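PDB 4AWT: SYE1 from Shewanella oneidensis, which binds flavin mononucleotide and probably uses it, as other Old Yellow Enzyme relatives do, to pass hydride from a nicotinamide nucleotide onto substrate double bonds. Local coordinates for residues A99-V104 / Q165-A170; D176-H181 / A219-A224. The protein carries 1 engineered substitution. All coordinates share one frame; numbering follows the deposited sequence.

Overall arrangement
Both contacts are buried and set a strand of the parallel eight-stranded barrel against a helix outside it. Contact 1 (99-104 with 165-170) uses strand 96-102 and helix 153-172; contact 2 (176-181 with 219-224) uses the neighbouring strand 177-181 and the later helix 212-225. Helix 153-172 is followed in the chain, after a short connection, by strand 177-181, and the two strands are paired, with A99 O lying 2.8 Å from E179 N. The centres of the two contacts are about 8 Å apart. On the outer side each contact is purely apolar, alanines and a leucine in contact 1, larger branched chains in contact 2. On the inner side both turn polar groups to the flavin, Q100 from contact 1 and H181 from contact 2.

Contact 1 of 2, residues A99-V104 / Q165-A170; sequences AQLWHV and QAALNA. With FMN (flavin mononucleotide), chain B.
The apolar contacts fall to L101 and A99 of the strand, which meet three alanines of helix 165-170. L101 reaches outward with its two methyls divided between two consecutive residues of the helix: CD2 rests on the methyl of A166, 4.0 Å from its CB, while CD1 lies 3.9 Å from the backbone N of A167. With CG anti to the carbonyl carbon, the isobutyl group extends to the helix surface. Nearer the start of the segment, A99 and A170 meet methyl to methyl, CB to CB at 4.0 Å. Small side chains let the helix come near, its axis 9.6 Å from that of the strand and running nearly antiparallel to it, at 157°.

Hydrogen bonding belongs to the other side of the strand, where Q100 grips the flavin. CG stands anti to the backbone N (chi1 -173°) and the chain continues extended, carrying the amide to the pyrimidine edge of FMN. There OE1 accepts from FMN N3 at 2.9 Å, and NE2 gives one of its hydrogens to FMN O2 at 2.8 Å, with N-H...O at 168°. NE2 also bonds E179 OE2, a second-shell carboxylate that helps fix which end of the amide faces O2.

The W102 indole is packed on several sides. FMN O4 approaches it obliquely, V104 CG1 sits 3.5 Å above the ring plane, offset toward the rim, and the aromatic part is a stack with H181.

Alternating residues thus serve the cofactor and the helical coat, as in the beta-alpha units of a TIM barrel; the paired glutamine-flavin hydrogen bonds form part of the FMN site of this Old Yellow Enzyme-like family.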
loop_
_atom_site.group_PDB
_atom_site.type_symbol
_atom_site.label_atom_id
_atom_site.label_comp_id
_atom_site.label_asym_id
_atom_site.label_seq_id
_atom_site.Cartn_x
_atom_site.Cartn_y
_atom_site.Cartn_z
ATOM N N ALA A 99 -2.552 7.510 -4.306
ATOM C CA ALA A 99 -3.487 6.929 -3.366
ATOM C C ALA A 99 -3.378 5.411 -3.387
ATOM O O ALA A 99 -3.517 4.820 -4.455
ATOM C CB ALA A 99 -4.927 7.296 -3.703
ATOM N N GLN A 100 -3.191 4.776 -2.234
ATOM C CA GLN A 100 -3.147 3.317 -2.184
ATOM C C GLN A 100 -4.564 2.763 -2.056
ATOM O O GLN A 100 -5.183 2.822 -1.010
ATOM C CB GLN A 100 -2.276 2.779 -1.061
ATOM C CG GLN A 100 -2.177 1.265 -1.226
ATOM C CD GLN A 100 -1.512 0.570 -0.092
ATOM O OE1 GLN A 100 -1.986 0.613 1.059
ATOM N NE2 GLN A 100 -0.434 -0.147 -0.381
ATOM N N LEU A 101 -5.085 2.199 -3.161
ATOM C CA LEU A 101 -6.441 1.654 -3.171
ATOM C C LEU A 101 -6.452 0.299 -2.487
ATOM O O LEU A 101 -5.708 -0.609 -2.876
ATOM C CB LEU A 101 -6.940 1.535 -4.599
ATOM C CG LEU A 101 -6.883 2.796 -5.438
ATOM C CD1 LEU A 101 -7.508 2.528 -6.808
ATOM C CD2 LEU A 101 -7.563 3.972 -4.759
ATOM N N TRP A 102 -7.331 0.162 -1.492
ATOM C CA TRP A 102 -7.283 -0.971 -0.575
ATOM C C TRP A 102 -8.583 -1.783 -0.598
ATOM O O TRP A 102 -9.674 -1.232 -0.436
ATOM C CB TRP A 102 -7.057 -0.489 0.854
ATOM C CG TRP A 102 -6.371 -1.437 1.773
ATOM C CD1 TRP A 102 -5.805 -2.653 1.538
ATOM C CD2 TRP A 102 -6.122 -1.138 3.148
ATOM N NE1 TRP A 102 -5.210 -3.122 2.687
ATOM C CE2 TRP A 102 -5.372 -2.203 3.673
ATOM C CE3 TRP A 102 -6.434 -0.046 3.968
ATOM C CZ2 TRP A 102 -4.927 -2.192 4.997
ATOM C CZ3 TRP A 102 -5.970 -0.059 5.267
ATOM C CH2 TRP A 102 -5.253 -1.089 5.754
ATOM N N HIS A 103 -8.425 -3.101 -0.673
ATOM C CA HIS A 103 -9.473 -4.048 -0.277
ATOM C C HIS A 103 -8.772 -5.123 0.529
ATOM O O HIS A 103 -7.879 -5.811 0.035
ATOM C CB HIS A 103 -10.226 -4.658 -1.458
ATOM C CG HIS A 103 -11.500 -5.352 -1.054
ATOM N ND1 HIS A 103 -11.580 -6.236 -0.071
ATOM C CD2 HIS A 103 -12.738 -5.145 -1.561
ATOM C CE1 HIS A 103 -12.833 -6.619 0.030
ATOM N NE2 HIS A 103 -13.572 -5.977 -0.864
ATOM N N VAL A 104 -9.171 -5.254 1.796
ATOM C CA VAL A 104 -8.523 -6.171 2.705
ATOM C C VAL A 104 -8.965 -7.616 2.577
ATOM O O VAL A 104 -8.320 -8.509 3.154
ATOM C CB VAL A 104 -8.718 -5.726 4.162
ATOM C CG1 VAL A 104 -8.132 -4.337 4.389
ATOM C CG2 VAL A 104 -10.194 -5.824 4.566
ATOM N N GLN A 165 -13.781 2.693 -10.056
ATOM C CA GLN A 165 -14.336 3.957 -9.620
ATOM C C GLN A 165 -13.436 4.643 -8.599
ATOM O O GLN A 165 -13.319 5.869 -8.606
ATOM C CB GLN A 165 -15.751 3.757 -9.065
ATOM C CG GLN A 165 -16.428 5.075 -8.720
ATOM C CD GLN A 165 -16.572 6.002 -9.890
ATOM O OE1 GLN A 165 -16.241 7.253 -9.821
ATOM N NE2 GLN A 165 -17.021 5.526 -10.996
ATOM N N ALA A 166 -12.809 3.862 -7.725
ATOM C CA ALA A 166 -11.914 4.437 -6.736
ATOM C C ALA A 166 -10.743 5.140 -7.404
ATOM O O ALA A 166 -10.271 6.162 -6.921
ATOM C CB ALA A 166 -11.403 3.391 -5.780
ATOM N N ALA A 167 -10.260 4.598 -8.539
ATOM C CA ALA A 167 -9.190 5.256 -9.270
ATOM C C ALA A 167 -9.644 6.605 -9.799
ATOM O O ALA A 167 -8.930 7.613 -9.730
ATOM C CB ALA A 167 -8.692 4.359 -10.370
ATOM N N LEU A 168 -10.871 6.663 -10.378
ATOM C CA LEU A 168 -11.412 7.920 -10.832
ATOM C C LEU A 168 -11.585 8.875 -9.653
ATOM O O LEU A 168 -11.308 10.082 -9.777
ATOM C CB LEU A 168 -12.758 7.705 -11.534
ATOM C CG LEU A 168 -12.663 6.890 -12.819
ATOM C CD1 LEU A 168 -14.108 6.656 -13.318
ATOM C CD2 LEU A 168 -11.840 7.568 -13.864
ATOM N N ASN A 169 -12.045 8.365 -8.518
ATOM C CA ASN A 169 -12.222 9.200 -7.338
ATOM C C ASN A 169 -10.868 9.771 -6.882
ATOM O O ASN A 169 -10.800 10.931 -6.462
ATOM C CB ASN A 169 -12.835 8.387 -6.231
ATOM C CG ASN A 169 -14.260 7.953 -6.505
ATOM O OD1 ASN A 169 -14.895 8.429 -7.465
ATOM N ND2 ASN A 169 -14.751 7.086 -5.660
ATOM N N ALA A 170 -9.822 8.965 -6.955
ATOM C CA ALA A 170 -8.494 9.457 -6.583
ATOM C C ALA A 170 -8.063 10.597 -7.490
ATOM O O ALA A 170 -7.475 11.577 -7.041
ATOM C CB ALA A 170 -7.486 8.327 -6.645
HETATM N N1 FMN B . 1.670 -1.081 3.946
HETATM C C2 FMN B . 0.736 -0.888 3.022
HETATM O O2 FMN B . 0.865 -1.315 1.844
HETATM N N3 FMN B . -0.424 -0.195 3.339
HETATM C C4 FMN B . -0.673 0.322 4.599
HETATM O O4 FMN B . -1.703 1.027 4.771
HETATM C C4A FMN B . 0.264 0.013 5.582
HETATM N N5 FMN B . 0.055 0.408 6.903
HETATM C C5A FMN B . 1.192 0.461 7.754
HETATM C C6 FMN B . 1.104 1.087 8.972
HETATM C C7 FMN B . 2.217 1.189 9.841
HETATM C C7M FMN B . 2.073 2.001 11.106
HETATM C C8 FMN B . 3.385 0.598 9.463
HETATM C C8M FMN B . 4.634 0.687 10.317
HETATM C C9 FMN B . 3.483 -0.060 8.220
HETATM C C9A FMN B . 2.395 -0.127 7.348
HETATM N N10 FMN B . 2.507 -0.730 6.078
HETATM C C10 FMN B . 1.466 -0.602 5.178
HETATM C "C1'" FMN B . 3.796 -1.285 5.655
HETATM C "C2'" FMN B . 4.822 -0.210 5.252
HETATM O "O2'" FMN B . 4.440 0.419 4.040
HETATM C "C3'" FMN B . 6.206 -0.784 5.019
HETATM O "O3'" FMN B . 6.241 -1.647 3.893
HETATM C "C4'" FMN B . 6.816 -1.517 6.227
HETATM O "O4'" FMN B . 6.628 -0.793 7.433
HETATM C "C5'" FMN B . 8.268 -1.894 6.005
HETATM O "O5'" FMN B . 9.092 -0.728 5.832
HETATM P P FMN B . 9.948 -0.165 7.082
HETATM O O1P FMN B . 8.949 0.361 8.082
HETATM O O2P FMN B . 10.754 -1.319 7.635
HETATM O O3P FMN B . 10.785 0.922 6.455
#

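Contact 2 of 2, residues D176-H181 / A219-A224; sequences DGIELH and AALVDA. With FMN (flavin mononucleotide), chain B.
I178 and L180 of strand 177-181 face L221 of helix 219-224, and the backbones come nearest at I178 and L221, whose CA atoms are 8.7 Å apart. Large side chains bridge that separation. L221 inserts CD1 between the two strand residues, 3.9 Å from I178 CD1 and 4.0 Å from L180 CD2. Its chain meets that of L180 at about a right angle and that of I178 obliquely. In I178, CG1 lies between the backbone N and the carbonyl carbon (chi1 68°), a position that, together with chi2, turns CD1 towards the leucine.

H181, next along the strand, serves the flavin: FMN O2 sits over one face of its imidazole, with NE2 3.0 Å from it. ND1 is held by the backbone N of A183, which helps fix the ring's rotation. With an alanine in place of H181, the flavin O2 would probably lose its imidazole neighbour and the W102 ring its stacking partner.

Around this apolar junction, L101 of strand 96-102, A167 of helix 153-172 and V230 of strand 230-234 also pack on L221, so that helix 212-225 packs over the barrel beside helix 153-172.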
loop_
_atom_site.group_PDB
_atom_site.type_symbol
_atom_site.label_atom_id
_atom_site.label_comp_id
_atom_site.label_asym_id
_atom_site.label_seq_id
_atom_site.Cartn_x
_atom_site.Cartn_y
_atom_site.Cartn_z
ATOM N N ASP A 176 -1.876 12.171 -7.946
ATOM C CA ASP A 176 -1.141 12.000 -9.170
ATOM C C ASP A 176 -1.249 10.616 -9.768
ATOM O O ASP A 176 -0.912 10.418 -10.936
ATOM C CB ASP A 176 0.336 12.359 -8.906
ATOM C CG ASP A 176 0.463 13.793 -8.445
ATOM O OD1 ASP A 176 0.144 14.678 -9.245
ATOM O OD2 ASP A 176 0.849 14.000 -7.275
ATOM N N GLY A 177 -1.693 9.672 -9.005
ATOM C CA GLY A 177 -1.813 8.283 -9.424
ATOM C C GLY A 177 -2.377 7.467 -8.301
ATOM O O GLY A 177 -2.723 7.994 -7.226
ATOM N N ILE A 178 -2.476 6.156 -8.546
ATOM C CA ILE A 178 -2.904 5.215 -7.542
ATOM C C ILE A 178 -1.887 4.084 -7.438
ATOM O O ILE A 178 -1.222 3.756 -8.413
ATOM C CB ILE A 178 -4.326 4.669 -7.793
ATOM C CG1 ILE A 178 -4.439 3.778 -9.025
ATOM C CG2 ILE A 178 -5.294 5.831 -7.845
ATOM C CD1 ILE A 178 -4.123 2.313 -8.844
ATOM N N GLU A 179 -1.841 3.480 -6.262
ATOM C CA GLU A 179 -1.117 2.248 -6.027
ATOM C C GLU A 179 -2.132 1.196 -5.674
ATOM O O GLU A 179 -2.908 1.330 -4.713
ATOM C CB GLU A 179 -0.113 2.381 -4.882
ATOM C CG GLU A 179 0.702 1.112 -4.688
ATOM C CD GLU A 179 1.688 1.205 -3.539
ATOM O OE1 GLU A 179 2.789 1.801 -3.781
ATOM O OE2 GLU A 179 1.389 0.714 -2.441
ATOM N N LEU A 180 -2.149 0.087 -6.426
ATOM C CA LEU A 180 -3.003 -1.038 -6.069
ATOM C C LEU A 180 -2.338 -1.844 -4.976
ATOM O O LEU A 180 -1.259 -2.398 -5.170
ATOM C CB LEU A 180 -3.210 -1.910 -7.291
ATOM C CG LEU A 180 -4.026 -3.179 -7.066
ATOM C CD1 LEU A 180 -5.435 -2.828 -6.573
ATOM C CD2 LEU A 180 -4.064 -4.011 -8.336
ATOM N N HIS A 181 -2.991 -1.958 -3.821
ATOM C CA HIS A 181 -2.451 -2.797 -2.744
ATOM C C HIS A 181 -2.770 -4.255 -3.095
ATOM O O HIS A 181 -3.888 -4.716 -2.860
ATOM C CB HIS A 181 -3.032 -2.433 -1.397
ATOM C CG HIS A 181 -2.252 -2.983 -0.248
ATOM N ND1 HIS A 181 -1.315 -3.943 -0.399
ATOM C CD2 HIS A 181 -2.291 -2.582 1.053
ATOM C CE1 HIS A 181 -0.803 -4.143 0.800
ATOM N NE2 HIS A 181 -1.347 -3.342 1.693
ATOM N N ALA A 219 -6.184 -4.174 -15.391
ATOM C CA ALA A 219 -6.710 -3.717 -16.677
ATOM C C ALA A 219 -7.735 -2.628 -16.493
ATOM O O ALA A 219 -7.738 -1.650 -17.244
ATOM C CB ALA A 219 -7.349 -4.899 -17.429
ATOM N N ALA A 220 -8.619 -2.774 -15.506
ATOM C CA ALA A 220 -9.634 -1.780 -15.268
ATOM C C ALA A 220 -9.044 -0.460 -14.777
ATOM O O ALA A 220 -9.470 0.617 -15.183
ATOM C CB ALA A 220 -10.644 -2.297 -14.268
ATOM N N LEU A 221 -8.038 -0.540 -13.891
ATOM C CA LEU A 221 -7.383 0.677 -13.397
ATOM C C LEU A 221 -6.717 1.428 -14.508
ATOM O O LEU A 221 -6.827 2.664 -14.610
ATOM C CB LEU A 221 -6.386 0.284 -12.305
ATOM C CG LEU A 221 -6.981 -0.292 -11.043
ATOM C CD1 LEU A 221 -5.892 -0.926 -10.190
ATOM C CD2 LEU A 221 -7.717 0.764 -10.234
ATOM N N VAL A 222 -5.977 0.693 -15.369
ATOM C CA VAL A 222 -5.324 1.328 -16.498
ATOM C C VAL A 222 -6.331 1.928 -17.431
ATOM O O VAL A 222 -6.137 3.037 -17.962
ATOM C CB VAL A 222 -4.426 0.285 -17.191
ATOM C CG1 VAL A 222 -3.970 0.790 -18.547
ATOM C CG2 VAL A 222 -3.250 -0.097 -16.311
ATOM N N ASP A 223 -7.418 1.188 -17.707
ATOM C CA ASP A 223 -8.448 1.773 -18.600
ATOM C C ASP A 223 -9.021 3.043 -18.031
ATOM O O ASP A 223 -9.322 3.969 -18.772
ATOM C CB ASP A 223 -9.545 0.725 -18.791
ATOM C CG ASP A 223 -10.528 1.013 -19.856
ATOM O OD1 ASP A 223 -10.056 1.169 -21.008
ATOM O OD2 ASP A 223 -11.755 1.031 -19.601
ATOM N N ALA A 224 -9.175 3.115 -16.723
ATOM C CA ALA A 224 -9.782 4.291 -16.116
ATOM C C ALA A 224 -8.870 5.499 -16.149
ATOM O O ALA A 224 -9.333 6.593 -16.444
ATOM C CB ALA A 224 -10.175 3.949 -14.680
HETATM N N1 FMN B . 1.670 -1.081 3.946
HETATM C C2 FMN B . 0.736 -0.888 3.022
HETATM O O2 FMN B . 0.865 -1.315 1.844
HETATM N N3 FMN B . -0.424 -0.195 3.339
HETATM C C4 FMN B . -0.673 0.322 4.599
HETATM O O4 FMN B . -1.703 1.027 4.771
HETATM C C4A FMN B . 0.264 0.013 5.582
HETATM N N5 FMN B . 0.055 0.408 6.903
HETATM C C5A FMN B . 1.192 0.461 7.754
HETATM C C6 FMN B . 1.104 1.087 8.972
HETATM C C7 FMN B . 2.217 1.189 9.841
HETATM C C7M FMN B . 2.073 2.001 11.106
HETATM C C8 FMN B . 3.385 0.598 9.463
HETATM C C8M FMN B . 4.634 0.687 10.317
HETATM C C9 FMN B . 3.483 -0.060 8.220
HETATM C C9A FMN B . 2.395 -0.127 7.348
HETATM N N10 FMN B . 2.507 -0.730 6.078
HETATM C C10 FMN B . 1.466 -0.602 5.178
HETATM C "C1'" FMN B . 3.796 -1.285 5.655
HETATM C "C2'" FMN B . 4.822 -0.210 5.252
HETATM O "O2'" FMN B . 4.440 0.419 4.040
HETATM C "C3'" FMN B . 6.206 -0.784 5.019
HETATM O "O3'" FMN B . 6.241 -1.647 3.893
HETATM C "C4'" FMN B . 6.816 -1.517 6.227
HETATM O "O4'" FMN B . 6.628 -0.793 7.433
HETATM C "C5'" FMN B . 8.268 -1.894 6.005
HETATM O "O5'" FMN B . 9.092 -0.728 5.832
HETATM P P FMN B . 9.948 -0.165 7.082
HETATM O O1P FMN B . 8.949 0.361 8.082
HETATM O O2P FMN B . 10.754 -1.319 7.635
HETATM O O3P FMN B . 10.785 0.922 6.455
#